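Side-chain contact in CalS11 (Micromonospora echinospora, PDB 3TOS), which probably transfers a methyl group from S-adenosylmethionine to an oxygen of a calicheamicin biosynthetic intermediate: residues Glu169-Tyr174 with Lys197-Ala202. Sequence-based numbering, arbitrary orientation.
Sequences ETVPRY and KAVLEA
Val171 on helix 167-177 meets Val199 and Ala202 on helix 193-203 through both its methyls. Its CB leaves the backbone toward the neighbouring helix, and there the chain divides. CG1, anti to the backbone N (chi1 171°), ends 4.1 Å from Ala202 CB. CG2, anti instead to the carbonyl carbon, meets Val199 CG2 at 4.0 Å, methyl against methyl. Val199 has nearly the same torsion, and the two valine side chains cross at about a right angle; their CG2 methyls come closest, with Val171 CG1 and Val199 CG1 slightly farther apart at 4.3 Å. Next in sequence, at the more exposed border, the ring of Pro172 brings CG to 4.3 Å from Ala202 CB; that small methyl therefore touches both Val171 and Pro172. The proline has no N-H to give to the preceding turn, and helix 167-177 is kinked there, although Tyr174 N still bonds to Thr170 O. With only 11° between their directions, the two segments run almost parallel, their axes 9.6 Å apart. They belong to successive helices linked through strand 183-188, as in the Rossmann-like fold of class I methyltransferases, and pack together on one side of the sheet. Phe76 of strand 72-76 touches both valines from the sheet, while Phe106 of strand 103-107 adds to the packing on Val171. On the far flank of helix 193-203, Lys197 NZ forms a salt bridge with Glu201 OE2 (2.8 Å), one turn along the same helix and apart from the apolar seam. Val199 also packs on Val167, a residue of the S-adenosyl-L-homocysteine site, so this seam continues toward the cofactor pocket. No hydrogen bond or salt bridge joins the two segments; their modest interface of 146 Å² is held by dispersion and by exclusion of water from aliphatic groups.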
loop_
_atom_site.group_PDB
_atom_site.type_symbol
_atom_site.label_atom_id
_atom_site.label_comp_id
_atom_site.label_asym_id
_atom_site.label_seq_id
_atom_site.Cartn_x
_atom_site.Cartn_y
_atom_site.Cartn_z
ATOM N N GLU B 169 2.430 13.159 -45.376
ATOM C CA GLU B 169 1.117 13.312 -46.068
ATOM C C GLU B 169 0.052 12.368 -45.521
ATOM O O GLU B 169 -1.141 12.739 -45.351
ATOM C CB GLU B 169 1.303 13.104 -47.578
ATOM C CG GLU B 169 1.938 14.292 -48.296
ATOM C CD GLU B 169 3.428 14.631 -47.936
ATOM O OE1 GLU B 169 4.370 13.820 -48.173
ATOM O OE2 GLU B 169 3.662 15.773 -47.468
ATOM N N THR B 170 0.453 11.106 -45.296
ATOM C CA THR B 170 -0.554 10.071 -45.054
ATOM C C THR B 170 -1.091 10.130 -43.627
ATOM O O THR B 170 -2.204 9.700 -43.400
ATOM C CB THR B 170 0.007 8.672 -45.293
ATOM O OG1 THR B 170 1.080 8.449 -44.381
ATOM C CG2 THR B 170 0.524 8.505 -46.722
ATOM N N VAL B 171 -0.308 10.626 -42.640
ATOM C CA VAL B 171 -0.819 10.682 -41.257
ATOM C C VAL B 171 -1.862 11.785 -41.095
ATOM O O VAL B 171 -2.953 11.532 -40.636
ATOM C CB VAL B 171 0.321 10.726 -40.168
ATOM C CG1 VAL B 171 -0.278 11.018 -38.749
ATOM C CG2 VAL B 171 1.044 9.353 -40.166
ATOM N N PRO B 172 -1.576 13.026 -41.589
ATOM C CA PRO B 172 -2.651 14.051 -41.586
ATOM C C PRO B 172 -3.898 13.608 -42.376
ATOM O O PRO B 172 -5.011 13.886 -41.935
ATOM C CB PRO B 172 -1.960 15.241 -42.278
ATOM C CG PRO B 172 -0.496 15.085 -41.784
ATOM C CD PRO B 172 -0.269 13.603 -41.945
ATOM N N ARG B 173 -3.713 12.921 -43.505
ATOM C CA ARG B 173 -4.839 12.468 -44.316
ATOM C C ARG B 173 -5.677 11.437 -43.562
ATOM O O ARG B 173 -6.922 11.530 -43.534
ATOM C CB ARG B 173 -4.320 11.915 -45.666
ATOM C CG ARG B 173 -5.428 11.312 -46.570
ATOM C CD ARG B 173 -4.844 10.742 -47.899
ATOM N NE ARG B 173 -4.089 11.782 -48.599
ATOM C CZ ARG B 173 -2.771 11.781 -48.876
ATOM N NH1 ARG B 173 -2.256 12.847 -49.479
ATOM N NH2 ARG B 173 -1.960 10.750 -48.565
ATOM N N TYR B 174 -5.004 10.448 -42.965
ATOM C CA TYR B 174 -5.697 9.411 -42.177
ATOM C C TYR B 174 -6.510 10.064 -41.073
ATOM O O TYR B 174 -7.674 9.747 -40.842
ATOM C CB TYR B 174 -4.683 8.385 -41.583
ATOM C CG TYR B 174 -5.413 7.334 -40.761
ATOM C CD1 TYR B 174 -5.878 6.205 -41.321
ATOM C CD2 TYR B 174 -5.758 7.611 -39.430
ATOM C CE1 TYR B 174 -6.554 5.263 -40.549
ATOM C CE2 TYR B 174 -6.476 6.763 -38.657
ATOM C CZ TYR B 174 -6.885 5.568 -39.222
ATOM O OH TYR B 174 -7.657 4.715 -38.484
ATOM N N LYS B 197 8.988 14.631 -36.497
ATOM C CA LYS B 197 8.462 15.936 -36.122
ATOM C C LYS B 197 7.063 16.172 -36.675
ATOM O O LYS B 197 6.175 16.590 -35.925
ATOM C CB LYS B 197 9.411 17.050 -36.635
ATOM C CG LYS B 197 8.946 18.486 -36.198
ATOM C CD LYS B 197 9.984 19.508 -36.678
ATOM C CE LYS B 197 9.704 20.921 -36.139
ATOM N NZ LYS B 197 8.573 21.484 -36.864
ATOM N N ALA B 198 6.880 15.900 -37.963
ATOM C CA ALA B 198 5.560 16.098 -38.577
ATOM C C ALA B 198 4.483 15.228 -37.916
ATOM O O ALA B 198 3.331 15.676 -37.758
ATOM C CB ALA B 198 5.642 15.750 -40.080
ATOM N N VAL B 199 4.826 13.979 -37.595
ATOM C CA VAL B 199 3.816 13.108 -37.060
ATOM C C VAL B 199 3.528 13.465 -35.621
ATOM O O VAL B 199 2.376 13.453 -35.207
ATOM C CB VAL B 199 4.252 11.642 -37.192
ATOM C CG1 VAL B 199 3.315 10.746 -36.366
ATOM C CG2 VAL B 199 4.238 11.225 -38.675
ATOM N N LEU B 200 4.547 13.850 -34.843
ATOM C CA LEU B 200 4.282 14.277 -33.470
ATOM C C LEU B 200 3.313 15.446 -33.483
ATOM O O LEU B 200 2.375 15.514 -32.667
ATOM C CB LEU B 200 5.585 14.753 -32.790
ATOM C CG LEU B 200 6.438 13.686 -32.157
ATOM C CD1 LEU B 200 7.791 14.373 -31.785
ATOM C CD2 LEU B 200 5.733 13.064 -30.899
ATOM N N GLU B 201 3.546 16.391 -34.387
ATOM C CA GLU B 201 2.634 17.596 -34.471
ATOM C C GLU B 201 1.184 17.185 -34.837
ATOM O O GLU B 201 0.204 17.729 -34.272
ATOM C CB GLU B 201 3.204 18.585 -35.497
ATOM C CG GLU B 201 4.415 19.287 -34.980
ATOM C CD GLU B 201 5.278 19.901 -36.056
ATOM O OE1 GLU B 201 5.093 19.608 -37.261
ATOM O OE2 GLU B 201 6.214 20.661 -35.673
ATOM N N ALA B 202 1.064 16.258 -35.782
ATOM C CA ALA B 202 -0.240 15.792 -36.266
ATOM C C ALA B 202 -1.066 15.010 -35.209
ATOM O O ALA B 202 -2.297 15.185 -35.146
ATOM C CB ALA B 202 -0.041 14.892 -37.542
#